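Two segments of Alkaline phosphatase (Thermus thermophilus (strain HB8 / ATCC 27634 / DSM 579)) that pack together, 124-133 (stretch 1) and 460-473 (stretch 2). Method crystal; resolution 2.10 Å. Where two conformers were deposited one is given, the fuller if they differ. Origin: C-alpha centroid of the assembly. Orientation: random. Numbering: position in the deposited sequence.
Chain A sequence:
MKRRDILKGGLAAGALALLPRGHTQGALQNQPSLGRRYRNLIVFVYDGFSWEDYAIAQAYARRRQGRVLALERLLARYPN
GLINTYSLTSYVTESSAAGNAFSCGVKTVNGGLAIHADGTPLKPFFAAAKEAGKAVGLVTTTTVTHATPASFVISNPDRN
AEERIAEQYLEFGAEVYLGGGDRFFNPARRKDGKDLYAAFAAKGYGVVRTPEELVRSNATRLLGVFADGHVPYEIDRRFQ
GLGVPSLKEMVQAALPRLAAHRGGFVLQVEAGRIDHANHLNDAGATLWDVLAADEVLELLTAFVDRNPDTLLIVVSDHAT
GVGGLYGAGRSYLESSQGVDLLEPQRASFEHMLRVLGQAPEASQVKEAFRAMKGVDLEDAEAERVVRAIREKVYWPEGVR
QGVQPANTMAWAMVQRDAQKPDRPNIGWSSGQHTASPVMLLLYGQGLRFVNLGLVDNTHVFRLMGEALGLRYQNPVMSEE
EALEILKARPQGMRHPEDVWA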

# COMPACT_ATOMS: atom_id res chain seq x y z
N PRO A 124 19.24 -6.22 -22.13
CA PRO A 124 18.61 -5.20 -21.29
C PRO A 124 18.81 -3.80 -21.86
O PRO A 124 19.73 -3.53 -22.64
CB PRO A 124 19.35 -5.35 -19.95
CG PRO A 124 20.74 -5.86 -20.33
CD PRO A 124 20.62 -6.54 -21.68
N PHE A 125 17.94 -2.90 -21.39
CA PHE A 125 17.71 -1.65 -22.11
C PHE A 125 18.94 -0.76 -22.16
O PHE A 125 19.19 -0.10 -23.17
CB PHE A 125 16.53 -0.87 -21.50
CG PHE A 125 16.13 0.28 -22.33
CD1 PHE A 125 15.47 0.07 -23.52
CD2 PHE A 125 16.49 1.57 -21.98
CE1 PHE A 125 15.15 1.14 -24.35
CE2 PHE A 125 16.18 2.63 -22.79
CZ PHE A 125 15.51 2.41 -23.98
N PHE A 126 19.72 -0.68 -21.08
CA PHE A 126 20.85 0.25 -21.17
C PHE A 126 21.95 -0.30 -22.09
O PHE A 126 22.76 0.47 -22.63
CB PHE A 126 21.43 0.55 -19.79
CG PHE A 126 20.64 1.56 -19.00
CD1 PHE A 126 19.38 1.99 -19.42
CD2 PHE A 126 21.17 2.12 -17.85
CE1 PHE A 126 18.67 2.96 -18.69
CE2 PHE A 126 20.45 3.07 -17.10
CZ PHE A 126 19.21 3.49 -17.52
N ALA A 127 22.01 -1.62 -22.28
CA ALA A 127 22.90 -2.16 -23.30
C ALA A 127 22.45 -1.73 -24.70
O ALA A 127 23.26 -1.28 -25.53
CB ALA A 127 22.96 -3.68 -23.15
N ALA A 128 21.14 -1.79 -24.96
CA ALA A 128 20.63 -1.28 -26.22
C ALA A 128 20.95 0.19 -26.39
O ALA A 128 21.26 0.64 -27.49
CB ALA A 128 19.12 -1.49 -26.30
N ALA A 129 20.84 0.97 -25.31
CA ALA A 129 21.07 2.40 -25.38
C ALA A 129 22.53 2.71 -25.70
O ALA A 129 22.84 3.57 -26.52
CB ALA A 129 20.67 3.05 -24.05
N LYS A 130 23.44 1.99 -25.04
CA LYS A 130 24.86 2.17 -25.32
C LYS A 130 25.18 1.83 -26.77
O LYS A 130 25.91 2.56 -27.44
CB LYS A 130 25.69 1.31 -24.37
CG LYS A 130 27.20 1.56 -24.63
CD LYS A 130 28.09 0.81 -23.67
CE LYS A 130 28.62 1.72 -22.60
NZ LYS A 130 29.67 2.63 -23.14
N GLU A 131 24.59 0.75 -27.29
CA GLU A 131 24.82 0.39 -28.69
C GLU A 131 24.34 1.48 -29.64
O GLU A 131 24.85 1.59 -30.76
CB GLU A 131 24.13 -0.93 -29.05
CG GLU A 131 24.78 -2.13 -28.35
CD GLU A 131 23.98 -3.42 -28.49
OE1 GLU A 131 23.08 -3.49 -29.37
OE2 GLU A 131 24.27 -4.36 -27.70
N ALA A 132 23.36 2.27 -29.21
CA ALA A 132 22.84 3.37 -30.01
C ALA A 132 23.54 4.69 -29.73
O ALA A 132 23.05 5.74 -30.15
CB ALA A 132 21.35 3.52 -29.76
N GLY A 133 24.63 4.66 -28.98
CA GLY A 133 25.44 5.83 -28.78
C GLY A 133 25.14 6.65 -27.56
O GLY A 133 25.68 7.75 -27.42
N VAL A 460 7.26 -0.60 -18.19
CA VAL A 460 8.33 0.37 -18.06
C VAL A 460 9.33 0.20 -19.19
O VAL A 460 9.84 1.19 -19.75
CB VAL A 460 8.98 0.28 -16.67
CG1 VAL A 460 10.24 1.07 -16.72
CG2 VAL A 460 7.99 0.77 -15.63
N PHE A 461 9.58 -1.05 -19.59
CA PHE A 461 10.42 -1.31 -20.76
C PHE A 461 9.88 -0.63 -22.02
O PHE A 461 10.62 0.03 -22.74
CB PHE A 461 10.53 -2.81 -20.98
CG PHE A 461 11.37 -3.20 -22.17
CD1 PHE A 461 12.75 -3.09 -22.13
CD2 PHE A 461 10.77 -3.67 -23.34
CE1 PHE A 461 13.53 -3.47 -23.20
CE2 PHE A 461 11.54 -4.03 -24.42
CZ PHE A 461 12.92 -3.94 -24.35
N ARG A 462 8.57 -0.77 -22.27
CA ARG A 462 7.97 -0.13 -23.44
C ARG A 462 8.06 1.39 -23.38
O ARG A 462 8.33 2.04 -24.40
CB ARG A 462 6.51 -0.57 -23.58
CG ARG A 462 6.44 -2.05 -23.88
CD ARG A 462 5.06 -2.51 -24.28
NE ARG A 462 4.99 -3.93 -24.02
CZ ARG A 462 4.58 -4.44 -22.87
NH1 ARG A 462 4.18 -3.62 -21.90
NH2 ARG A 462 4.57 -5.74 -22.69
N LEU A 463 7.86 1.97 -22.20
CA LEU A 463 7.97 3.41 -22.08
C LEU A 463 9.39 3.88 -22.35
O LEU A 463 9.60 4.91 -23.00
CB LEU A 463 7.54 3.86 -20.69
CG LEU A 463 6.11 3.55 -20.27
CD1 LEU A 463 5.97 3.91 -18.79
CD2 LEU A 463 5.17 4.30 -21.12
N MET A 464 10.38 3.17 -21.82
CA MET A 464 11.76 3.56 -22.09
C MET A 464 12.06 3.46 -23.58
O MET A 464 12.73 4.34 -24.15
CB MET A 464 12.73 2.69 -21.31
CG MET A 464 12.59 2.86 -19.82
SD MET A 464 14.00 2.27 -18.89
CE MET A 464 13.92 0.50 -19.13
N GLY A 465 11.57 2.40 -24.22
CA GLY A 465 11.87 2.22 -25.64
C GLY A 465 11.18 3.27 -26.50
O GLY A 465 11.77 3.76 -27.46
N GLU A 466 9.93 3.59 -26.19
CA GLU A 466 9.23 4.64 -26.90
C GLU A 466 9.97 5.95 -26.74
O GLU A 466 10.24 6.64 -27.73
CB GLU A 466 7.80 4.81 -26.40
CG GLU A 466 7.16 6.08 -26.97
CD GLU A 466 5.67 6.23 -26.61
OE1 GLU A 466 5.18 5.55 -25.67
OE2 GLU A 466 5.01 7.08 -27.27
N ALA A 467 10.30 6.32 -25.49
CA ALA A 467 10.92 7.62 -25.25
C ALA A 467 12.14 7.83 -26.14
O ALA A 467 12.35 8.94 -26.63
CB ALA A 467 11.34 7.77 -23.78
N LEU A 468 12.95 6.79 -26.34
CA LEU A 468 14.24 6.97 -27.03
C LEU A 468 14.27 6.40 -28.44
O LEU A 468 15.28 6.52 -29.11
CB LEU A 468 15.38 6.33 -26.22
CG LEU A 468 15.55 6.82 -24.79
CD1 LEU A 468 16.74 6.12 -24.14
CD2 LEU A 468 15.72 8.29 -24.79
N GLY A 469 13.18 5.79 -28.91
CA GLY A 469 13.21 5.17 -30.21
C GLY A 469 14.03 3.90 -30.21
O GLY A 469 14.71 3.61 -31.20
N LEU A 470 13.98 3.15 -29.11
CA LEU A 470 14.76 1.95 -28.91
C LEU A 470 13.85 0.80 -28.53
O LEU A 470 14.16 -0.02 -27.66
CB LEU A 470 15.82 2.17 -27.83
CG LEU A 470 16.96 3.09 -28.27
CD1 LEU A 470 17.88 3.42 -27.10
CD2 LEU A 470 17.75 2.49 -29.41
N ARG A 471 12.70 0.71 -29.19
CA ARG A 471 11.88 -0.48 -29.04
C ARG A 471 12.50 -1.68 -29.75
O ARG A 471 12.86 -1.60 -30.93
CB ARG A 471 10.48 -0.25 -29.59
CG ARG A 471 9.71 0.90 -28.91
CD ARG A 471 8.30 0.81 -29.46
NE ARG A 471 7.45 2.00 -29.32
CZ ARG A 471 7.63 3.15 -29.96
NH1 ARG A 471 8.68 3.37 -30.80
NH2 ARG A 471 6.74 4.10 -29.76
N TYR A 472 12.59 -2.78 -29.02
CA TYR A 472 13.00 -4.09 -29.52
C TYR A 472 12.33 -5.10 -28.60
O TYR A 472 11.69 -4.74 -27.60
CB TYR A 472 14.51 -4.24 -29.52
CG TYR A 472 15.12 -4.15 -28.14
CD1 TYR A 472 15.41 -2.90 -27.56
CD2 TYR A 472 15.43 -5.29 -27.43
CE1 TYR A 472 16.02 -2.83 -26.31
CE2 TYR A 472 16.01 -5.23 -26.18
CZ TYR A 472 16.31 -4.00 -25.62
OH TYR A 472 16.88 -3.94 -24.36
N GLN A 473 12.48 -6.37 -28.91
CA GLN A 473 11.82 -7.43 -28.16
C GLN A 473 12.84 -8.42 -27.62
O GLN A 473 13.91 -8.61 -28.20
CB GLN A 473 10.78 -8.16 -29.02
CG GLN A 473 11.34 -8.82 -30.26
CD GLN A 473 10.28 -9.63 -30.99
OE1 GLN A 473 9.55 -9.09 -31.82
NE2 GLN A 473 10.16 -10.92 -30.67

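One residue dominates stretch 1's side of this contact: Phe 125 has 142 Å² covered by the other stretch, where 464 Å² is buried on both sides together, and it touches six residues of stretch 2. No hydrogen bond crosses between the stretches, so the packing rests on apolar contacts and shape.

The two helices, 125-131 and 460-468, run nearly parallel, with 12° between their N-to-C directions, yet their axes come no nearer than 11.3 Å. Phe 125 spans this gap from the first turn of its helix. Its CA-to-CB bond points sideways; with chi1 at -171° (t) the ring reaches into a hole formed by Phe 461, Met 464, Gly 465 and Leu 468, a knob-into-hole arrangement.

The surroundings of the ring differ by direction. Over one face lies Met 464 CB, 3.8 Å from the centroid of the Phe 125 ring and 14° off the ring normal, the geometry of a CH-pi contact. The sulfur of the same residue is less well placed: Met 464 SD is 4.7 Å from the Phe 125 ring centroid and 38° off the normal, an oblique sulfur-aromatic approach. Near the ring plane, at the edge, are Leu 468 CD1, 3.8 Å from Phe 125 CE2, and the carbonyl oxygen Leu 470 O, 3.6 Å from Phe 125 CE1. An edge position suits a carbonyl oxygen, because the ring hydrogens there carry slight positive charge. Phe 461 CE1 approaches Phe 125 CD1 obliquely at 4.0 Å.

At Gly 465 the ring lies close to the helix backbone, Gly 465 CA being 3.7 Å from Phe 125 CE1. An ideal CB on Gly 465 would lie 4.1 Å from Phe 125 CE1, which is tolerable, but 3.2 Å from Leu 470 O, which is crowded. The tighter constraint therefore comes from its own stretch, where the chain folds back after the helix. Gly 469, at positive phi, closes that helix in a Schellman motif, and Leu 470 N donates to Gly 465 O at 2.8 Å.

Beyond this turn, Leu 470 and Tyr 472 both direct CA-to-CB toward stretch 1. Leu 470 CB packs 3.7 Å from Phe 125 CE1, while its methyl groups reach farther along the first helix: Leu 470 CD1 is 3.8 Å from Ala 129 CA, and Leu 470 CD2 is 3.8 Å from Ala 132 CB. Tyr 472 CE1 lies 3.4 Å from Ala 128 CB, a close fit against a small side chain whose CA-to-CB bond points toward stretch 2.

The tyrosine hydroxyl sits beside the start of the first helix, with Tyr 472 OH 3.2 Å from Pro 124 C and 3.3 Å from Phe 125 CA. Tyr 472 OH is also 3.3 Å from Phe 125 N, but the angle is poor and this is not a hydrogen bond.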